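PDB 2OKV: D-aminoacyl-tRNA deacylase 1, which removes D-amino acids mischarged onto tRNAs and glycine from mischarged tRNA(Ala), and may also serve as an ATPase in DNA replication. Local coordinates for residues V4-T9 / P140-L145; I23-C28 / K70-L75. All coordinates share one frame; numbering follows the deposited sequence.

Interaction 1: V4-T9 / P140-L145; sequences VVQRVT and PVTIEL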
loop_
_atom_site.group_PDB
_atom_site.type_symbol
_atom_site.label_atom_id
_atom_site.label_comp_id
_atom_site.label_asym_id
_atom_site.label_seq_id
_atom_site.Cartn_x
_atom_site.Cartn_y
_atom_site.Cartn_z
ATOM N N VAL B 4 0.864 2.358 -5.550
ATOM C CA VAL B 4 0.002 1.530 -4.709
ATOM C C VAL B 4 -1.273 2.316 -4.506
ATOM O O VAL B 4 -1.249 3.454 -4.055
ATOM C CB VAL B 4 0.654 1.121 -3.372
ATOM C CG1 VAL B 4 -0.400 0.460 -2.430
ATOM C CG2 VAL B 4 1.823 0.161 -3.630
ATOM N N VAL B 5 -2.387 1.692 -4.869
ATOM C CA VAL B 5 -3.688 2.330 -4.841
ATOM C C VAL B 5 -4.533 1.638 -3.780
ATOM O O VAL B 5 -4.698 0.403 -3.788
ATOM C CB VAL B 5 -4.375 2.227 -6.225
ATOM C CG1 VAL B 5 -5.767 2.796 -6.168
ATOM C CG2 VAL B 5 -3.552 2.958 -7.304
ATOM N N GLN B 6 -5.042 2.419 -2.837
ATOM C CA GLN B 6 -5.892 1.854 -1.788
ATOM C C GLN B 6 -7.268 2.497 -1.850
ATOM O O GLN B 6 -7.374 3.719 -1.890
ATOM C CB GLN B 6 -5.267 2.073 -0.403
ATOM C CG GLN B 6 -3.969 1.279 -0.194
ATOM C CD GLN B 6 -3.308 1.551 1.149
ATOM O OE1 GLN B 6 -3.716 1.003 2.182
ATOM N NE2 GLN B 6 -2.229 2.360 1.131
ATOM N N ARG B 7 -8.314 1.679 -1.851
ATOM C CA ARG B 7 -9.676 2.203 -1.850
ATOM C C ARG B 7 -9.971 2.677 -0.440
ATOM O O ARG B 7 -9.755 1.940 0.512
ATOM C CB ARG B 7 -10.685 1.125 -2.261
ATOM C CG ARG B 7 -12.140 1.604 -2.246
ATOM C CD ARG B 7 -13.117 0.547 -2.731
ATOM N NE ARG B 7 -13.329 -0.497 -1.729
ATOM C CZ ARG B 7 -14.140 -1.537 -1.882
ATOM N NH1 ARG B 7 -14.808 -1.706 -3.021
ATOM N NH2 ARG B 7 -14.267 -2.425 -0.896
ATOM N N VAL B 8 -10.485 3.894 -0.303
ATOM C CA VAL B 8 -10.697 4.460 1.038
ATOM C C VAL B 8 -12.144 4.893 1.311
ATOM O O VAL B 8 -12.866 5.314 0.374
ATOM C CB VAL B 8 -9.720 5.637 1.324
ATOM C CG1 VAL B 8 -8.266 5.160 1.268
ATOM C CG2 VAL B 8 -9.951 6.812 0.368
ATOM N N THR B 9 -12.580 4.798 2.575
ATOM C CA THR B 9 -13.814 5.505 2.922
ATOM C C THR B 9 -13.490 6.960 3.270
ATOM O O THR B 9 -14.324 7.836 3.097
ATOM C CB THR B 9 -14.724 4.809 3.993
ATOM O OG1 THR B 9 -14.461 5.346 5.277
ATOM C CG2 THR B 9 -14.552 3.347 4.003
ATOM N N PRO B 140 -10.159 -4.551 3.128
ATOM C CA PRO B 140 -9.360 -3.576 2.408
ATOM C C PRO B 140 -9.335 -3.927 0.911
ATOM O O PRO B 140 -9.590 -5.074 0.550
ATOM C CB PRO B 140 -7.966 -3.735 3.035
ATOM C CG PRO B 140 -7.903 -5.178 3.451
ATOM C CD PRO B 140 -9.330 -5.539 3.856
ATOM N N VAL B 141 -9.055 -2.935 0.067
ATOM C CA VAL B 141 -8.816 -3.159 -1.373
ATOM C C VAL B 141 -7.528 -2.416 -1.720
ATOM O O VAL B 141 -7.415 -1.196 -1.491
ATOM C CB VAL B 141 -9.981 -2.665 -2.266
ATOM C CG1 VAL B 141 -9.580 -2.695 -3.740
ATOM C CG2 VAL B 141 -11.198 -3.536 -2.072
ATOM N N THR B 142 -6.559 -3.150 -2.256
ATOM C CA THR B 142 -5.238 -2.560 -2.532
ATOM C C THR B 142 -4.727 -3.088 -3.864
ATOM O O THR B 142 -4.661 -4.284 -4.060
ATOM C CB THR B 142 -4.228 -2.947 -1.422
ATOM O OG1 THR B 142 -4.789 -2.669 -0.132
ATOM C CG2 THR B 142 -2.895 -2.185 -1.583
ATOM N N ILE B 143 -4.341 -2.193 -4.768
ATOM C CA ILE B 143 -3.938 -2.609 -6.107
ATOM C C ILE B 143 -2.566 -2.024 -6.431
ATOM O O ILE B 143 -2.343 -0.834 -6.205
ATOM C CB ILE B 143 -4.968 -2.119 -7.172
ATOM C CG1 ILE B 143 -6.348 -2.789 -6.955
ATOM C CG2 ILE B 143 -4.435 -2.324 -8.622
ATOM C CD1 ILE B 143 -6.413 -4.267 -7.295
ATOM N N GLU B 144 -1.671 -2.857 -6.953
ATOM C CA GLU B 144 -0.376 -2.405 -7.438
ATOM C C GLU B 144 -0.450 -2.112 -8.939
ATOM O O GLU B 144 -0.914 -2.950 -9.718
ATOM C CB GLU B 144 0.697 -3.455 -7.169
ATOM C CG GLU B 144 0.942 -3.740 -5.685
ATOM C CD GLU B 144 1.978 -4.835 -5.443
ATOM O OE1 GLU B 144 2.223 -5.166 -4.267
ATOM O OE2 GLU B 144 2.550 -5.369 -6.419
ATOM N N LEU B 145 0.001 -0.921 -9.323
ATOM C CA LEU B 145 0.055 -0.503 -10.724
ATOM C C LEU B 145 1.492 -0.193 -11.134
ATOM O O LEU B 145 2.289 0.294 -10.329
ATOM C CB LEU B 145 -0.809 0.747 -10.949
ATOM C CG LEU B 145 -2.332 0.689 -10.731
ATOM C CD1 LEU B 145 -2.934 2.099 -10.963
ATOM C CD2 LEU B 145 -3.007 -0.382 -11.622
#
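Three backbone hydrogen bonds join strand 4-8 to strand 141-145 as antiparallel neighbours. Val5 and Ile143 form the hydrogen-bonded pair: Val5 N reaches Ile143 O at 2.9 Å, and Ile143 N returns to Val5 O at 2.8 Å, both N-H...O angles being 164°. Arg7 N extends the series to Val141 O at 3.0 Å. Between these bonds sits the non-hydrogen-bonded pair Gln6-Thr142, with CA atoms 4.5 Å apart.

Packing is tight along most of the pairing. Arg7 runs out with CG anti to N and bends at chi3 (75°), laying one guanidinium face over CG2 of the buried Val141, 3.5 Å from NH2; NH2 bonds to Asp138 O and NH1 to Val54 O. The beta-branched Val4, Val5 and Thr142 are short, stiff and suited to extended chain. On the face bearing Val5 and Ile143, Val5 CG2, beside its own backbone N, crosses obliquely to Leu145 CD1 (3.8 Å). On the other face the methyl CG2 of Thr142 lies anti to its backbone N and meets Val4 CG1 at 3.7 Å. This rotation leaves OG1 directed elsewhere, to Asn137 and to Gln79 of the second subunit, so threonine serves both the apolar contact and the dimer interface.

The looser side belongs to the partly exposed Glu144, which barely touches Val4 and instead makes a salt bridge to Lys2 of the second subunit.

Val4 and Gln6 belong to the magnesium site, while Pro140, after a cis peptide bond, belongs to the Gly-cisPro motif that probably enters the partner's active site to reject L-amino acids. Strand 141-146 is one of the two outermost strands of the mixed sheet within this chain; strand 26-32 flanks strand 2-8 on its other side, and strand 53-55 packs against Val141, Ile143 and Arg7.

Interaction 2: I23-C28 / K70-L75; sequences IGRGIC and KQYEIL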
loop_
_atom_site.group_PDB
_atom_site.type_symbol
_atom_site.label_atom_id
_atom_site.label_comp_id
_atom_site.label_asym_id
_atom_site.label_seq_id
_atom_site.Cartn_x
_atom_site.Cartn_y
_atom_site.Cartn_z
ATOM N N ILE B 23 -9.822 13.677 2.060
ATOM C CA ILE B 23 -10.851 13.245 1.119
ATOM C C ILE B 23 -11.856 12.331 1.823
ATOM O O ILE B 23 -11.556 11.755 2.873
ATOM C CB ILE B 23 -10.277 12.514 -0.156
ATOM C CG1 ILE B 23 -9.509 11.230 0.202
ATOM C CG2 ILE B 23 -9.419 13.456 -1.013
ATOM C CD1 ILE B 23 -9.484 10.205 -0.942
ATOM N N GLY B 24 -13.046 12.212 1.245
ATOM C CA GLY B 24 -14.005 11.232 1.703
ATOM C C GLY B 24 -13.805 9.961 0.911
ATOM O O GLY B 24 -12.677 9.491 0.757
ATOM N N ARG B 25 -14.899 9.386 0.417
ATOM C CA ARG B 25 -14.806 8.170 -0.375
ATOM C C ARG B 25 -13.984 8.400 -1.648
ATOM O O ARG B 25 -14.105 9.440 -2.309
ATOM C CB ARG B 25 -16.200 7.663 -0.738
ATOM C CG ARG B 25 -16.977 7.114 0.441
ATOM C CD ARG B 25 -18.061 6.177 -0.065
ATOM N NE ARG B 25 -18.774 5.501 1.015
ATOM C CZ ARG B 25 -20.057 5.711 1.308
ATOM N NH1 ARG B 25 -20.772 6.582 0.599
ATOM N NH2 ARG B 25 -20.636 5.047 2.307
ATOM N N GLY B 26 -13.151 7.424 -1.984
ATOM C CA GLY B 26 -12.342 7.497 -3.181
ATOM C C GLY B 26 -11.107 6.618 -3.082
ATOM O O GLY B 26 -11.165 5.475 -2.622
ATOM N N ILE B 27 -9.974 7.173 -3.480
ATOM C CA ILE B 27 -8.761 6.386 -3.649
ATOM C C ILE B 27 -7.519 7.165 -3.163
ATOM O O ILE B 27 -7.403 8.357 -3.416
ATOM C CB ILE B 27 -8.757 5.910 -5.136
ATOM C CG1 ILE B 27 -8.524 4.420 -5.282
ATOM C CG2 ILE B 27 -8.078 6.840 -6.167
ATOM C CD1 ILE B 27 -9.104 3.921 -6.530
ATOM N N CYS B 28 -6.637 6.491 -2.418
ATOM C CA CYS B 28 -5.345 7.053 -2.019
ATOM C C CYS B 28 -4.272 6.383 -2.856
ATOM O O CYS B 28 -4.158 5.161 -2.874
ATOM C CB CYS B 28 -5.059 6.829 -0.514
ATOM S SG CYS B 28 -3.455 7.499 0.055
ATOM N N LYS B 70 -17.733 7.176 -10.226
ATOM C CA LYS B 70 -18.382 7.448 -8.946
ATOM C C LYS B 70 -18.349 8.928 -8.572
ATOM O O LYS B 70 -19.024 9.347 -7.621
ATOM C CB LYS B 70 -17.721 6.636 -7.822
ATOM C CG LYS B 70 -17.776 5.127 -7.981
ATOM C CD LYS B 70 -19.216 4.608 -7.980
ATOM C CE LYS B 70 -19.767 4.454 -6.566
ATOM N NZ LYS B 70 -21.115 3.776 -6.620
ATOM N N GLN B 71 -17.574 9.711 -9.325
ATOM C CA GLN B 71 -17.274 11.095 -8.988
ATOM C C GLN B 71 -16.735 11.163 -7.557
ATOM O O GLN B 71 -17.125 12.019 -6.771
ATOM C CB GLN B 71 -18.495 12.010 -9.192
ATOM C CG GLN B 71 -18.972 12.120 -10.646
ATOM C CD GLN B 71 -18.167 13.117 -11.493
ATOM O OE1 GLN B 71 -17.657 12.762 -12.561
ATOM N NE2 GLN B 71 -18.066 14.372 -11.028
ATOM N N TYR B 72 -15.833 10.234 -7.240
ATOM C CA TYR B 72 -15.207 10.165 -5.933
ATOM C C TYR B 72 -13.874 10.927 -5.971
ATOM O O TYR B 72 -13.500 11.493 -7.008
ATOM C CB TYR B 72 -15.017 8.706 -5.493
ATOM C CG TYR B 72 -16.258 8.029 -4.912
ATOM C CD1 TYR B 72 -16.262 6.657 -4.636
ATOM C CD2 TYR B 72 -17.422 8.755 -4.633
ATOM C CE1 TYR B 72 -17.382 6.027 -4.086
ATOM C CE2 TYR B 72 -18.557 8.130 -4.097
ATOM C CZ TYR B 72 -18.521 6.769 -3.821
ATOM O OH TYR B 72 -19.635 6.150 -3.283
ATOM N N GLU B 73 -13.170 10.956 -4.848
ATOM C CA GLU B 73 -11.961 11.786 -4.733
ATOM C C GLU B 73 -10.691 10.954 -4.856
ATOM O O GLU B 73 -10.729 9.720 -4.779
ATOM C CB GLU B 73 -11.951 12.563 -3.414
ATOM C CG GLU B 73 -12.946 13.726 -3.350
ATOM C CD GLU B 73 -13.200 14.188 -1.915
ATOM O OE1 GLU B 73 -12.798 15.317 -1.558
ATOM O OE2 GLU B 73 -13.799 13.405 -1.144
ATOM N N ILE B 74 -9.567 11.640 -5.056
ATOM C CA ILE B 74 -8.266 10.990 -5.143
ATOM C C ILE B 74 -7.299 11.779 -4.259
ATOM O O ILE B 74 -7.181 12.985 -4.398
ATOM C CB ILE B 74 -7.702 10.985 -6.592
ATOM C CG1 ILE B 74 -8.667 10.283 -7.559
ATOM C CG2 ILE B 74 -6.288 10.362 -6.620
ATOM C CD1 ILE B 74 -8.292 10.415 -9.023
ATOM N N LEU B 75 -6.652 11.091 -3.327
ATOM C CA LEU B 75 -5.549 11.669 -2.570
ATOM C C LEU B 75 -4.239 11.070 -3.086
ATOM O O LEU B 75 -4.006 9.874 -2.935
ATOM C CB LEU B 75 -5.713 11.367 -1.072
ATOM C CG LEU B 75 -4.561 11.766 -0.132
ATOM C CD1 LEU B 75 -4.385 13.272 -0.132
ATOM C CD2 LEU B 75 -4.791 11.231 1.300
HETATM O O HOH W 1 -15.757 11.517 -2.114
#
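Backbone hydrogen bonds bind strand 26-28 to strand 73-75 in parallel register. Glu73 N points almost straight at Arg25 O (3.1 Å, N-H...O 174°), Ile27 N binds Glu73 O, and Leu75 N meets Ile27 O at 2.8 Å, nearly along the C=O axis. Ile27 thus uses both its N-H and its carbonyl on this neighbour. CA-H...O contacts fill the intervals; that of Gly26 CA to Glu73 O is 3.2 Å long, and the unusual backbone there (phi 156°, psi -135°) is one that glycine alone takes comfortably.

A carboxylate adds a polar link. Glu73, extended beyond CG, slides past Ile23 in the opposite direction and brings OE2 to Gly24 N at 2.8 Å, the N-H arriving from above the carboxylate plane. A water donates to both OE2 and Arg25 O, while OE1 forms a salt bridge with Lys123; together these would favour the ionised acid.

The parallel pairing implies a crossover connection, which here contains helix 39-51 and ends in the short helix 67-70. Gln71, with positive phi, is the C-prime residue of a Schellman motif that stops this helix and turns the chain into strand 73-78.

A CH-pi contact puts Arg25 CB over the centre of the Tyr72 ring, 3.8 Å from the centroid, and Lys70 CB covers the opposite face. Arg25 continues extended alongside the ring, so CD passes the phenol OH at 3.6 Å.

Apolar packing occupies both sheet faces. On the face bearing Ile27 and Ile74, Ile27 CG2 and Ile74 CG1 lie side by side at 3.8 Å. On the face of Cys28 and Leu75, Ile23 CD1 reaches over to Leu75 CB (3.9 Å), and the SG of Cys28, a residue of the magnesium site, faces Leu75 CD2.

From the N terminus, the chain first lays down strand 2-8, then passes through strands 10-15 and 18-23 and comes back as strand 26-32, directly beside 2-8. Interaction 2 closes the shorter loop, when strand 73-78 pairs with 26-32 after the helical crossover. Only near the C-terminal end of the modelled chain does interaction 1 close the long loop, bringing 141-146 to the other edge of 2-8. The smaller loop therefore lies wholly within the larger, without crossing it. Gln6 N to Cys28 O and Val8 N to Gly26 O, both probable hydrogen bonds at 2.9 Å, unite the two contacts in one mixed sheet.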